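Local coordinates for conserved domain protein (Porphyromonas gingivalis, PDB 3PNN), which is classed as a probable glycosyltransferase with a Rossmann-like fold, though its sequence also resembles that of sugar nucleotidyltransferases, at residues A[77-89]-A[97-110]. Sequence-based numbering, arbitrary orientation. Where two conformers were deposited one is given.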
ATOM      1  N   VAL A  77      10.370   3.582 -15.329  1.00 27.79           N
ATOM      2  CA  VAL A  77      10.164   2.513 -14.348  1.00 26.06           C
ATOM      3  C   VAL A  77      11.494   2.040 -13.793  1.00 30.65           C
ATOM      4  O   VAL A  77      12.482   2.018 -14.499  1.00 28.11           O
ATOM      5  CB  VAL A  77       9.430   1.300 -14.942  1.00 27.91           C
ATOM      6  CG1 VAL A  77       8.058   1.707 -15.475  1.00 26.12           C
ATOM      7  CG2 VAL A  77      10.253   0.648 -16.046  1.00 35.62           C
ATOM      8  N   GLU A  78      11.511   1.663 -12.520  1.00 29.71           N
ATOM      9  CA  GLU A  78      12.729   1.149 -11.900  1.00 29.60           C
ATOM     10  C   GLU A  78      12.361   0.022 -10.939  1.00 25.59           C
ATOM     11  O   GLU A  78      11.310   0.080 -10.280  1.00 28.89           O
ATOM     12  CB  GLU A  78      13.481   2.264 -11.154  1.00 31.86           C
ATOM     13  CG  GLU A  78      14.605   1.721 -10.265  1.00 40.48           C
ATOM     14  CD  GLU A  78      15.682   2.742  -9.909  1.00 43.76           C
ATOM     15  OE1 GLU A  78      15.454   3.965 -10.058  1.00 40.21           O
ATOM     16  OE2 GLU A  78      16.771   2.307  -9.472  1.00 41.25           O
ATOM     17  N   LEU A  79      13.221  -0.994 -10.872  1.00 23.62           N
ATOM     18  CA  LEU A  79      13.068  -2.088  -9.908  1.00 23.54           C
ATOM     19  C   LEU A  79      14.042  -1.957  -8.737  1.00 28.20           C
ATOM     20  O   LEU A  79      15.216  -1.637  -8.926  1.00 28.58           O
ATOM     21  CB  LEU A  79      13.309  -3.441 -10.579  1.00 25.76           C
ATOM     22  CG  LEU A  79      12.411  -3.782 -11.759  1.00 30.22           C
ATOM     23  CD1 LEU A  79      12.786  -5.165 -12.324  1.00 36.69           C
ATOM     24  CD2 LEU A  79      10.953  -3.737 -11.340  1.00 29.53           C
ATOM     25  N   VAL A  80      13.536  -2.182  -7.526  1.00 25.58           N
ATOM     26  CA  VAL A  80      14.381  -2.398  -6.355  1.00 26.02           C
ATOM     27  C   VAL A  80      14.014  -3.744  -5.754  1.00 27.79           C
ATOM     28  O   VAL A  80      12.962  -4.301  -6.069  1.00 27.06           O
ATOM     29  CB  VAL A  80      14.289  -1.260  -5.299  1.00 28.72           C
ATOM     30  CG1 VAL A  80      14.715   0.065  -5.924  1.00 27.33           C
ATOM     31  CG2 VAL A  80      12.871  -1.148  -4.681  1.00 23.83           C
ATOM     32  N   PHE A  81      14.892  -4.290  -4.917  1.00 25.20           N
ATOM     33  CA  PHE A  81      14.752  -5.689  -4.511  1.00 28.67           C
ATOM     34  C   PHE A  81      14.720  -5.888  -3.001  1.00 35.01           C
ATOM     35  O   PHE A  81      15.622  -5.448  -2.289  1.00 31.32           O
ATOM     36  CB  PHE A  81      15.892  -6.521  -5.120  1.00 29.75           C
ATOM     37  CG  PHE A  81      15.890  -6.502  -6.615  1.00 31.32           C
ATOM     38  CD1 PHE A  81      15.162  -7.438  -7.329  1.00 30.39           C
ATOM     39  CD2 PHE A  81      16.575  -5.510  -7.305  1.00 36.70           C
ATOM     40  CE1 PHE A  81      15.128  -7.403  -8.723  1.00 28.62           C
ATOM     41  CE2 PHE A  81      16.553  -5.465  -8.688  1.00 33.36           C
ATOM     42  CZ  PHE A  81      15.826  -6.417  -9.397  1.00 35.88           C
ATOM     43  N   GLN A  82      13.692  -6.577  -2.521  1.00 31.22           N
ATOM     44  CA  GLN A  82      13.609  -6.902  -1.096  1.00 32.45           C
ATOM     45  C   GLN A  82      14.193  -8.275  -0.854  1.00 33.22           C
ATOM     46  O   GLN A  82      13.633  -9.274  -1.307  1.00 37.44           O
ATOM     47  CB  GLN A  82      12.156  -6.882  -0.609  1.00 34.27           C
ATOM     48  CG  GLN A  82      12.017  -7.230   0.888  1.00 32.45           C
ATOM     49  CD  GLN A  82      10.577  -7.491   1.328  1.00 36.89           C
ATOM     50  OE1 GLN A  82       9.771  -8.042   0.574  1.00 35.25           O
ATOM     51  NE2 GLN A  82      10.259  -7.119   2.569  1.00 34.36           N
ATOM     52  N   GLU A  83      15.322  -8.331  -0.148  1.00 32.92           N
ATOM     53  CA  GLU A  83      15.932  -9.604   0.220  1.00 37.62           C
ATOM     54  C   GLU A  83      16.113  -9.699   1.738  1.00 36.26           C
ATOM     55  O   GLU A  83      16.233  -8.685   2.432  1.00 33.09           O
ATOM     56  CB  GLU A  83      17.266  -9.809  -0.506  1.00 44.41           C
ATOM     57  CG  GLU A  83      17.197  -9.670  -2.040  1.00 48.95           C
ATOM     58  CD  GLU A  83      16.233 -10.658  -2.719  1.00 54.91           C
ATOM     59  OE1 GLU A  83      16.042 -11.786  -2.205  1.00 53.95           O
ATOM     60  OE2 GLU A  83      15.669 -10.304  -3.784  1.00 42.01           O
ATOM     61  N   LEU A  84      16.136 -10.924   2.246  1.00 36.02           N
ATOM     62  CA  LEU A  84      16.240 -11.162   3.682  1.00 37.96           C
ATOM     63  C   LEU A  84      17.509 -10.579   4.302  1.00 40.85           C
ATOM     64  O   LEU A  84      17.507 -10.178   5.465  1.00 46.36           O
ATOM     65  CB  LEU A  84      16.157 -12.664   3.978  1.00 41.45           C
ATOM     66  CG  LEU A  84      14.834 -13.371   3.673  1.00 48.32           C
ATOM     67  CD1 LEU A  84      15.028 -14.890   3.678  1.00 50.89           C
ATOM     68  CD2 LEU A  84      13.758 -12.946   4.666  1.00 48.24           C
ATOM     69  N   ASP A  85      18.591 -10.540   3.528  1.00 37.88           N
ATOM     70  CA  ASP A  85      19.886 -10.113   4.054  1.00 43.71           C
ATOM     71  C   ASP A  85      20.144  -8.611   3.902  1.00 45.00           C
ATOM     72  O   ASP A  85      21.226  -8.125   4.234  1.00 45.72           O
ATOM     73  CB  ASP A  85      21.033 -10.926   3.430  1.00 53.82           C
ATOM     74  CG  ASP A  85      21.200 -10.666   1.937  1.00 67.00           C
ATOM     75  OD1 ASP A  85      20.384  -9.920   1.353  1.00 68.89           O
ATOM     76  OD2 ASP A  85      22.155 -11.214   1.342  1.00 70.06           O
ATOM     77  N   ARG A  86      19.154  -7.877   3.401  1.00 40.16           N
ATOM     78  CA  ARG A  86      19.287  -6.430   3.274  0.51 39.06           C
ATOM     79  C   ARG A  86      18.925  -5.741   4.585  1.00 38.07           C
ATOM     80  O   ARG A  86      17.835  -5.189   4.740  1.00 35.03           O
ATOM     81  CB  ARG A  86      18.443  -5.901   2.114  0.51 42.65           C
ATOM     82  CG  ARG A  86      19.283  -5.284   1.004  0.51 53.80           C
ATOM     83  CD  ARG A  86      19.080  -5.983  -0.334  0.51 54.34           C
ATOM     84  NE  ARG A  86      19.813  -7.241  -0.444  0.51 63.24           N
ATOM     85  CZ  ARG A  86      20.021  -7.885  -1.589  0.51 60.86           C
ATOM     86  NH1 ARG A  86      20.698  -9.023  -1.596  0.51 61.16           N
ATOM     87  NH2 ARG A  86      19.556  -7.389  -2.727  0.51 55.72           N
ATOM     88  N   LEU A  87      19.868  -5.785   5.526  1.00 39.74           N
ATOM     89  CA  LEU A  87      19.682  -5.285   6.880  1.00 40.72           C
ATOM     90  C   LEU A  87      20.705  -4.203   7.183  1.00 48.15           C
ATOM     91  O   LEU A  87      21.746  -4.138   6.533  1.00 50.74           O
ATOM     92  CB  LEU A  87      19.876  -6.436   7.878  1.00 36.59           C
ATOM     93  CG  LEU A  87      18.940  -7.632   7.709  1.00 35.76           C
ATOM     94  CD1 LEU A  87      19.382  -8.796   8.591  1.00 45.13           C
ATOM     95  CD2 LEU A  87      17.511  -7.215   8.017  1.00 38.83           C
ATOM     96  N   PRO A  88      20.426  -3.363   8.187  1.00 48.37           N
ATOM     97  CA  PRO A  88      21.372  -2.306   8.561  1.00 52.92           C
ATOM     98  C   PRO A  88      22.739  -2.874   8.912  1.00 54.95           C
ATOM     99  O   PRO A  88      22.833  -3.981   9.450  1.00 51.18           O
ATOM    100  CB  PRO A  88      20.729  -1.687   9.801  1.00 47.81           C
ATOM    101  CG  PRO A  88      19.259  -1.956   9.622  1.00 49.07           C
ATOM    102  CD  PRO A  88      19.196  -3.317   8.994  1.00 46.33           C
ATOM    103  N   GLU A  89      23.787  -2.123   8.597  1.00 64.93           N
ATOM    104  CA  GLU A  89      25.142  -2.542   8.922  1.00 75.71           C
ATOM    105  C   GLU A  89      25.206  -2.978  10.382  1.00 67.01           C
ATOM    106  O   GLU A  89      24.748  -2.262  11.272  1.00 61.75           O
ATOM    107  CB  GLU A  89      26.123  -1.399   8.659  1.00 98.18           C
ATOM    108  CG  GLU A  89      27.566  -1.840   8.457  1.00118.09           C
ATOM    109  CD  GLU A  89      28.488  -0.680   8.118  1.00131.95           C
ATOM    110  OE1 GLU A  89      28.072   0.484   8.300  1.00136.08           O
ATOM    111  OE2 GLU A  89      29.629  -0.933   7.672  1.00136.03           O
ATOM    112  N   ARG A  97      15.526 -17.933   9.646  1.00 71.05           N
ATOM    113  CA  ARG A  97      14.584 -16.965   9.085  1.00 64.40           C
ATOM    114  C   ARG A  97      14.295 -17.183   7.596  1.00 57.66           C
ATOM    115  O   ARG A  97      15.211 -17.283   6.777  1.00 56.56           O
ATOM    116  CB  ARG A  97      15.082 -15.537   9.321  1.00 59.20           C
ATOM    117  CG  ARG A  97      14.117 -14.465   8.834  1.00 56.61           C
ATOM    118  CD  ARG A  97      13.065 -14.122   9.879  1.00 53.27           C
ATOM    119  NE  ARG A  97      11.978 -13.339   9.295  1.00 45.73           N
ATOM    120  CZ  ARG A  97      11.148 -12.560   9.987  1.00 43.73           C
ATOM    121  NH1 ARG A  97      11.275 -12.440  11.305  1.00 44.98           N
ATOM    122  NH2 ARG A  97      10.190 -11.899   9.355  1.00 46.12           N
ATOM    123  N   GLU A  98      13.012 -17.251   7.252  1.00 56.62           N
ATOM    124  CA  GLU A  98      12.597 -17.388   5.860  1.00 61.19           C
ATOM    125  C   GLU A  98      11.516 -16.372   5.485  1.00 50.49           C
ATOM    126  O   GLU A  98      11.424 -15.953   4.332  1.00 49.45           O
ATOM    127  CB  GLU A  98      12.118 -18.814   5.572  1.00 73.61           C
ATOM    128  CG  GLU A  98      11.041 -19.319   6.523  1.00 87.25           C
ATOM    129  CD  GLU A  98      10.906 -20.835   6.505  1.00 97.16           C
ATOM    130  OE1 GLU A  98      11.384 -21.469   5.536  1.00 94.60           O
ATOM    131  OE2 GLU A  98      10.322 -21.393   7.461  1.00100.74           O
ATOM    132  N   LYS A  99      10.706 -15.980   6.462  1.00 41.24           N
ATOM    133  CA  LYS A  99       9.630 -15.029   6.233  1.00 45.13           C
ATOM    134  C   LYS A  99      10.175 -13.616   6.004  1.00 41.18           C
ATOM    135  O   LYS A  99      11.011 -13.139   6.769  1.00 44.32           O
ATOM    136  CB  LYS A  99       8.681 -15.038   7.428  1.00 51.37           C
ATOM    137  CG  LYS A  99       7.529 -14.062   7.312  1.00 52.56           C
ATOM    138  CD  LYS A  99       6.519 -14.314   8.416  1.00 65.64           C
ATOM    139  CE  LYS A  99       5.215 -13.588   8.154  1.00 72.44           C
ATOM    140  NZ  LYS A  99       4.112 -14.151   8.984  1.00 82.19           N
ATOM    141  N   PRO A 100       9.713 -12.947   4.935  1.00 38.82           N
ATOM    142  CA  PRO A 100      10.162 -11.579   4.651  1.00 40.49           C
ATOM    143  C   PRO A 100       9.891 -10.639   5.822  1.00 43.16           C
ATOM    144  O   PRO A 100       8.918 -10.822   6.557  1.00 41.53           O
ATOM    145  CB  PRO A 100       9.324 -11.172   3.436  1.00 35.57           C
ATOM    146  CG  PRO A 100       9.032 -12.492   2.739  1.00 42.98           C
ATOM    147  CD  PRO A 100       8.885 -13.505   3.854  1.00 38.37           C
ATOM    148  N   TRP A 101      10.738  -9.627   5.966  1.00 42.32           N
ATOM    149  CA  TRP A 101      10.707  -8.752   7.137  1.00 39.75           C
ATOM    150  C   TRP A 101       9.474  -7.871   7.285  1.00 35.52           C
ATOM    151  O   TRP A 101       9.209  -7.374   8.379  1.00 39.89           O
ATOM    152  CB  TRP A 101      11.970  -7.898   7.192  1.00 36.35           C
ATOM    153  CG  TRP A 101      13.201  -8.700   7.445  1.00 32.07           C
ATOM    154  CD1 TRP A 101      14.218  -8.935   6.566  1.00 39.90           C
ATOM    155  CD2 TRP A 101      13.559  -9.379   8.663  1.00 38.73           C
ATOM    156  NE1 TRP A 101      15.181  -9.715   7.156  1.00 42.05           N
ATOM    157  CE2 TRP A 101      14.804 -10.001   8.443  1.00 42.95           C
ATOM    158  CE3 TRP A 101      12.945  -9.523   9.912  1.00 39.74           C
ATOM    159  CZ2 TRP A 101      15.449 -10.760   9.424  1.00 46.89           C
ATOM    160  CZ3 TRP A 101      13.592 -10.270  10.894  1.00 43.98           C
ATOM    161  CH2 TRP A 101      14.831 -10.880  10.642  1.00 47.45           C
ATOM    162  N   GLY A 102       8.731  -7.649   6.199  1.00 32.55           N
ATOM    163  CA  GLY A 102       7.482  -6.905   6.292  1.00 30.79           C
ATOM    164  C   GLY A 102       7.383  -5.710   5.352  1.00 29.32           C
ATOM    165  O   GLY A 102       8.371  -5.326   4.726  1.00 32.10           O
ATOM    166  N   THR A 103       6.201  -5.106   5.256  1.00 30.85           N
ATOM    167  CA  THR A 103       5.985  -4.024   4.293  1.00 28.98           C
ATOM    168  C   THR A 103       6.886  -2.798   4.462  1.00 29.35           C
ATOM    169  O   THR A 103       7.238  -2.153   3.469  1.00 28.92           O
ATOM    170  CB  THR A 103       4.515  -3.534   4.249  1.00 35.36           C
ATOM    171  OG1 THR A 103       4.135  -3.039   5.544  1.00 35.32           O
ATOM    172  CG2 THR A 103       3.595  -4.673   3.836  1.00 39.65           C
ATOM    173  N   ASN A 104       7.231  -2.436   5.696  1.00 29.73           N
ATOM    174  CA  ASN A 104       8.080  -1.257   5.852  1.00 29.42           C
ATOM    175  C   ASN A 104       9.550  -1.599   5.550  1.00 31.04           C
ATOM    176  O   ASN A 104      10.323  -0.719   5.201  1.00 31.12           O
ATOM    177  CB  ASN A 104       7.887  -0.565   7.214  1.00 27.20           C
ATOM    178  CG  ASN A 104       8.100   0.946   7.143  1.00 35.61           C
ATOM    179  OD1 ASN A 104       9.183   1.421   6.805  1.00 41.36           O
ATOM    180  ND2 ASN A 104       7.070   1.705   7.486  1.00 38.27           N
ATOM    181  N   HIS A 105       9.922  -2.880   5.628  1.00 28.98           N
ATOM    182  CA  HIS A 105      11.250  -3.290   5.146  1.00 30.42           C
ATOM    183  C   HIS A 105      11.292  -3.210   3.609  1.00 32.47           C
ATOM    184  O   HIS A 105      12.271  -2.758   3.024  1.00 30.42           O
ATOM    185  CB  HIS A 105      11.630  -4.692   5.632  1.00 33.76           C
ATOM    186  CG  HIS A 105      12.900  -5.223   5.033  1.00 31.52           C
ATOM    187  ND1 HIS A 105      12.914  -6.191   4.049  1.00 35.15           N
ATOM    188  CD2 HIS A 105      14.197  -4.925   5.284  1.00 31.57           C
ATOM    189  CE1 HIS A 105      14.164  -6.465   3.720  1.00 33.70           C
ATOM    190  NE2 HIS A 105      14.964  -5.713   4.457  1.00 31.62           N
ATOM    191  N   ALA A 106      10.215  -3.643   2.965  1.00 29.13           N
ATOM    192  CA  ALA A 106      10.058  -3.453   1.524  1.00 28.40           C
ATOM    193  C   ALA A 106      10.179  -1.977   1.122  1.00 29.06           C
ATOM    194  O   ALA A 106      10.839  -1.652   0.134  1.00 26.67           O
ATOM    195  CB  ALA A 106       8.733  -4.036   1.054  1.00 23.75           C
ATOM    196  N   VAL A 107       9.553  -1.079   1.881  1.00 24.03           N
ATOM    197  CA  VAL A 107       9.671   0.349   1.609  1.00 22.95           C
ATOM    198  C   VAL A 107      11.129   0.830   1.683  1.00 28.50           C
ATOM    199  O   VAL A 107      11.586   1.607   0.836  1.00 27.55           O
ATOM    200  CB  VAL A 107       8.797   1.202   2.580  1.00 28.96           C
ATOM    201  CG1 VAL A 107       9.127   2.681   2.435  1.00 27.68           C
ATOM    202  CG2 VAL A 107       7.308   0.970   2.305  1.00 31.31           C
ATOM    203  N   LEU A 108      11.854   0.380   2.702  1.00 27.75           N
ATOM    204  CA  LEU A 108      13.262   0.752   2.854  1.00 26.61           C
ATOM    205  C   LEU A 108      14.096   0.433   1.606  1.00 30.73           C
ATOM    206  O   LEU A 108      15.123   1.059   1.369  1.00 29.10           O
ATOM    207  CB  LEU A 108      13.882   0.065   4.076  1.00 26.51           C
ATOM    208  CG  LEU A 108      13.597   0.742   5.419  1.00 30.78           C
ATOM    209  CD1 LEU A 108      14.058  -0.133   6.559  1.00 37.06           C
ATOM    210  CD2 LEU A 108      14.287   2.114   5.471  1.00 32.49           C
HETATM  211  N   MSE A 109      13.664  -0.535   0.809  1.00 27.62           N
HETATM  212  CA  MSE A 109      14.424  -0.906  -0.394  1.00 24.56           C
HETATM  213  C   MSE A 109      14.467   0.230  -1.439  1.00 31.10           C
HETATM  214  O   MSE A 109      15.353   0.255  -2.308  1.00 28.21           O
HETATM  215  CB  MSE A 109      13.853  -2.180  -1.035  1.00 26.61           C
HETATM  216  CG  MSE A 109      13.871  -3.411  -0.103  1.00 27.80           C
HETATM  217 SE   MSE A 109      15.624  -3.972   0.532  0.70 33.25          SE
HETATM  218  CE  MSE A 109      15.604  -2.972   2.223  1.00 28.96           C
ATOM    219  N   GLY A 110      13.519   1.162  -1.347  1.00 24.69           N
ATOM    220  CA  GLY A 110      13.454   2.282  -2.277  1.00 28.05           C
ATOM    221  C   GLY A 110      14.291   3.501  -1.891  1.00 30.39           C
ATOM    222  O   GLY A 110      14.291   4.511  -2.589  1.00 28.78           O
TER
HETATM  223  O   HOH W   1       7.557  -8.190   3.398  1.00 38.82           O
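Q82 crosses H105 obliquely, and following its chain outward illustrates how one polar residue can tie a strand's exit to a nearby helix. Its CB rests against CG of the selenomethionine M109, 3.9 Å away. The next atom, CG, stands anti to the backbone N (chi1 180°), which carries the chain, extended beyond CG, across the imidazole edge; CG itself lies 3.4 Å from H105 ND1. CD and OE1 pass the methyl of A106, and OE1 is hydrogen-bonded to R56. NE2 then donates to H105 ND1 at 3.2 Å, with the amide and ring nearly coplanar, and donates a second hydrogen bond to a water, which also accepts a weak one from G102 N. Because ND1 accepts, the ring's proton sits on NE2, which donates to R86 O at 2.9 Å; the oxygen lies in the imidazole plane, while the donor NE2 is tilted 30° from the carbonyl plane. Gripped at both nitrogens, the imidazole can hardly rotate.

In this Rossmann-like domain, strand 77-81 pairs in parallel with strand 50-55, and the chain beyond it, with a type I turn over E83 to R86, crosses helix 103-108. Near the helix's N-terminal end, W101 NE1 donates to L84 O at 2.9 Å, in the carbonyl plane and on a lone pair. L87 CD2 lies over one face of the indole, offset toward its rim, while the guanidinium of R97 lies over the opposite face, also offset toward the rim. Further along, M109 folds back at chi2 and chi3 so that SE comes 3.2 Å from F81 O and touches CB of R86, while V80 CG2 packs on M109 CB at 3.9 Å.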